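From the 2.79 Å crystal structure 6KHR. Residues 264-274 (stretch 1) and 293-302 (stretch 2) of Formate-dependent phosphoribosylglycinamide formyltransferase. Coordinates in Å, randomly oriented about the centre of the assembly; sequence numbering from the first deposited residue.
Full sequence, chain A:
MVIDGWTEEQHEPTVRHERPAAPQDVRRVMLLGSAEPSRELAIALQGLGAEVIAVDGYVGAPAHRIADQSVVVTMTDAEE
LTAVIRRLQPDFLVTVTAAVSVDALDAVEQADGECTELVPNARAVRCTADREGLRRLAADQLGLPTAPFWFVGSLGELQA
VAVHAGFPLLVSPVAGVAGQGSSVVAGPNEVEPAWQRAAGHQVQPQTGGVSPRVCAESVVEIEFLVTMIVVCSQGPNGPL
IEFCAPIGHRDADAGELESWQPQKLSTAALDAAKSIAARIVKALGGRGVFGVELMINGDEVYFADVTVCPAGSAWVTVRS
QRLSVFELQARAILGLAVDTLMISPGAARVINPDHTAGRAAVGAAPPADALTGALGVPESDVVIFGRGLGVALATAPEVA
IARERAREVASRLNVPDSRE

Stretch 1 (264-274) KLSTAALDAAK
Stretch 2, residues 293-302: ELMINGDEVY

No direct hydrogen bond joins these two stretches; the polar link is one water, water 1, bound to the segment that leads into the helix: its O accepts from Ser266 N (3.1 Å) and donates to Gly298 O (3.3 Å), with a weak bond from Lys264 NZ (3.1 Å).

Build the hairpin first. Strands 293-297 and 300-302 pair through Met295 N to Tyr302 O (3.0 Å), Tyr302 N to Met295 O (2.9 Å), Asn297 N to Glu300 O and Glu300 N to Asn297 O (both 3.1 Å). A type II' turn closes it, with Gly298 at phi/psi 63/-102, a positive phi that favours glycine, and Asp299 at -91/-20. Leu294 (m,t), Ile296 (m,t) and Val301 (t) point toward the helix.

Next, bring in Lys264 to Ser266 extended, psi 140 to 158, and start the helix at Thr267, with phi/psi near -60/-45 through Lys274. Ser266, chi1 p, is the N-cap: its OG accepts from Ala269 N at 3.3 Å. The helix runs at 23° to strand 300-302, nearly parallel, with axes 7.9 Å apart at closest approach. Register sets Ala269 CA 4.9 Å from Asp299 CA, and Ala272 CA 6.4 Å from Val301 CA.

The helix residues that touch the hairpin are all alanines: Ala269, Ala272 and Ala273. Ala269 CB lies 3.4 Å from Gly298 O, and Ala269 O is 3.6 Å from Val301 CG2. One turn on, Val301 meets two neighbours: its CG2 is 3.7 Å from Ala272 CB, while its CG1 is 4.3 Å from Ala273 CA. Ala273 CB also packs against Leu294 CD1 at 3.6 Å, extending the contact to the other strand. Before the helix, Leu265 (m,t) leaves its backbone sideways, yet its tip reaches in, CD2 to Ile296 CD1 at 3.5 Å. On the contacting faces the rule is alanines from the helix, and Leu294, Ile296 and Val301 from the strands. The surface buried between the two stretches, both sides summed, is 347 Å².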

# COMPACT_ATOMS: atom_id res chain seq x y z
N LYS A 264 -6.49 -23.30 -0.23
CA LYS A 264 -6.55 -24.37 0.76
C LYS A 264 -5.66 -25.55 0.35
O LYS A 264 -5.59 -25.93 -0.83
CB LYS A 264 -7.99 -24.85 0.98
CG LYS A 264 -8.64 -25.57 -0.22
CD LYS A 264 -8.39 -27.11 -0.23
CE LYS A 264 -8.04 -27.62 -1.64
NZ LYS A 264 -7.29 -28.91 -1.68
N LEU A 265 -4.97 -26.12 1.32
CA LEU A 265 -4.19 -27.32 1.12
C LEU A 265 -4.51 -28.30 2.24
O LEU A 265 -4.86 -27.90 3.36
CB LEU A 265 -2.69 -27.01 1.09
CG LEU A 265 -2.24 -26.02 0.03
CD1 LEU A 265 -0.77 -25.74 0.14
CD2 LEU A 265 -2.56 -26.58 -1.34
N SER A 266 -4.37 -29.58 1.94
CA SER A 266 -4.45 -30.58 3.00
C SER A 266 -3.27 -30.42 3.95
O SER A 266 -2.22 -29.86 3.61
CB SER A 266 -4.47 -31.99 2.40
OG SER A 266 -3.47 -32.12 1.41
N THR A 267 -3.45 -30.94 5.17
CA THR A 267 -2.33 -30.99 6.10
C THR A 267 -1.08 -31.56 5.43
O THR A 267 0.00 -30.97 5.50
CB THR A 267 -2.71 -31.79 7.33
OG1 THR A 267 -3.38 -32.99 6.90
CG2 THR A 267 -3.65 -31.01 8.20
N ALA A 268 -1.20 -32.71 4.76
CA ALA A 268 0.01 -33.30 4.18
C ALA A 268 0.57 -32.42 3.07
O ALA A 268 1.79 -32.21 2.98
CB ALA A 268 -0.24 -34.73 3.68
N ALA A 269 -0.32 -31.84 2.26
CA ALA A 269 0.15 -30.93 1.22
C ALA A 269 0.80 -29.69 1.82
O ALA A 269 1.86 -29.25 1.35
CB ALA A 269 -0.99 -30.55 0.28
N LEU A 270 0.21 -29.14 2.87
CA LEU A 270 0.78 -27.92 3.45
C LEU A 270 2.09 -28.21 4.16
O LEU A 270 3.02 -27.39 4.12
CB LEU A 270 -0.22 -27.25 4.40
CG LEU A 270 0.22 -25.92 5.01
CD1 LEU A 270 0.12 -24.76 4.02
CD2 LEU A 270 -0.59 -25.62 6.22
N ASP A 271 2.21 -29.37 4.82
CA ASP A 271 3.47 -29.75 5.45
C ASP A 271 4.57 -29.89 4.40
O ASP A 271 5.68 -29.37 4.58
CB ASP A 271 3.33 -31.06 6.23
CG ASP A 271 2.33 -30.95 7.37
OD1 ASP A 271 2.25 -29.87 8.00
OD2 ASP A 271 1.61 -31.94 7.64
N ALA A 272 4.27 -30.58 3.30
CA ALA A 272 5.23 -30.68 2.21
C ALA A 272 5.65 -29.30 1.71
O ALA A 272 6.84 -29.04 1.51
CB ALA A 272 4.62 -31.50 1.06
N ALA A 273 4.67 -28.41 1.50
CA ALA A 273 4.97 -27.12 0.88
C ALA A 273 5.88 -26.28 1.77
O ALA A 273 6.89 -25.74 1.30
CB ALA A 273 3.66 -26.36 0.57
N LYS A 274 5.53 -26.14 3.05
CA LYS A 274 6.40 -25.42 3.98
C LYS A 274 7.81 -26.01 3.96
O LYS A 274 8.81 -25.29 3.88
CB LYS A 274 5.83 -25.48 5.39
CG LYS A 274 4.77 -24.42 5.72
CD LYS A 274 4.68 -24.26 7.25
CE LYS A 274 3.41 -23.57 7.71
NZ LYS A 274 3.24 -23.69 9.20
N GLU A 293 7.77 -21.34 -6.10
CA GLU A 293 6.73 -21.84 -6.98
C GLU A 293 6.57 -23.34 -6.82
O GLU A 293 7.55 -24.09 -6.88
CB GLU A 293 7.03 -21.46 -8.43
CG GLU A 293 6.84 -19.97 -8.69
CD GLU A 293 5.43 -19.47 -8.32
OE1 GLU A 293 5.27 -18.26 -8.06
OE2 GLU A 293 4.48 -20.28 -8.30
N LEU A 294 5.32 -23.78 -6.62
CA LEU A 294 5.00 -25.19 -6.44
C LEU A 294 3.82 -25.60 -7.31
O LEU A 294 2.99 -24.79 -7.72
CB LEU A 294 4.69 -25.51 -4.97
CG LEU A 294 5.63 -24.98 -3.90
CD1 LEU A 294 5.05 -25.27 -2.54
CD2 LEU A 294 6.96 -25.64 -4.06
N MET A 295 3.78 -26.90 -7.59
CA MET A 295 2.70 -27.58 -8.30
C MET A 295 2.10 -28.61 -7.36
O MET A 295 2.82 -29.34 -6.70
CB MET A 295 3.22 -28.26 -9.57
CG MET A 295 3.86 -27.30 -10.56
SD MET A 295 4.62 -28.12 -11.97
CE MET A 295 6.29 -28.39 -11.38
N ILE A 296 0.78 -28.66 -7.30
CA ILE A 296 0.08 -29.45 -6.29
C ILE A 296 -0.97 -30.30 -6.96
O ILE A 296 -1.71 -29.84 -7.83
CB ILE A 296 -0.56 -28.55 -5.21
CG1 ILE A 296 0.50 -27.59 -4.66
CG2 ILE A 296 -1.20 -29.40 -4.07
CD1 ILE A 296 0.30 -27.19 -3.25
N ASN A 297 -1.03 -31.55 -6.55
CA ASN A 297 -2.02 -32.50 -7.00
C ASN A 297 -2.40 -33.30 -5.76
O ASN A 297 -1.78 -34.30 -5.44
CB ASN A 297 -1.49 -33.38 -8.12
CG ASN A 297 -2.59 -34.20 -8.78
OD1 ASN A 297 -3.79 -33.99 -8.53
ND2 ASN A 297 -2.20 -35.15 -9.62
N GLY A 298 -3.38 -32.81 -5.02
CA GLY A 298 -3.82 -33.46 -3.80
C GLY A 298 -2.74 -33.51 -2.74
O GLY A 298 -2.46 -32.52 -2.07
N ASP A 299 -2.09 -34.65 -2.57
CA ASP A 299 -1.02 -34.81 -1.56
C ASP A 299 0.35 -34.49 -2.14
O ASP A 299 1.23 -34.30 -1.36
CB ASP A 299 -0.69 -36.27 -1.29
CG ASP A 299 -1.79 -37.11 -0.71
OD1 ASP A 299 -2.80 -37.21 -1.34
OD2 ASP A 299 -1.59 -37.67 0.33
N GLU A 300 0.54 -34.51 -3.45
CA GLU A 300 1.90 -34.33 -3.98
C GLU A 300 2.24 -32.88 -4.22
O GLU A 300 1.46 -32.21 -4.79
CB GLU A 300 2.02 -35.13 -5.26
CG GLU A 300 1.36 -36.47 -5.14
CD GLU A 300 2.17 -37.43 -4.30
OE1 GLU A 300 1.80 -38.58 -4.19
OE2 GLU A 300 3.18 -36.99 -3.79
N VAL A 301 3.44 -32.48 -3.81
CA VAL A 301 3.92 -31.12 -4.03
C VAL A 301 5.23 -31.20 -4.78
O VAL A 301 6.10 -32.01 -4.44
CB VAL A 301 4.07 -30.36 -2.70
CG1 VAL A 301 4.54 -28.93 -2.96
CG2 VAL A 301 2.72 -30.38 -1.96
N TYR A 302 5.34 -30.39 -5.83
CA TYR A 302 6.53 -30.34 -6.66
C TYR A 302 7.12 -28.95 -6.62
O TYR A 302 6.41 -27.94 -6.68
CB TYR A 302 6.23 -30.71 -8.11
CG TYR A 302 5.62 -32.07 -8.29
CD1 TYR A 302 4.24 -32.26 -8.22
CD2 TYR A 302 6.41 -33.17 -8.55
CE1 TYR A 302 3.68 -33.51 -8.40
CE2 TYR A 302 5.86 -34.42 -8.73
CZ TYR A 302 4.50 -34.59 -8.66
OH TYR A 302 3.95 -35.84 -8.85
O HOH W 1 -4.63 -30.32 -1.04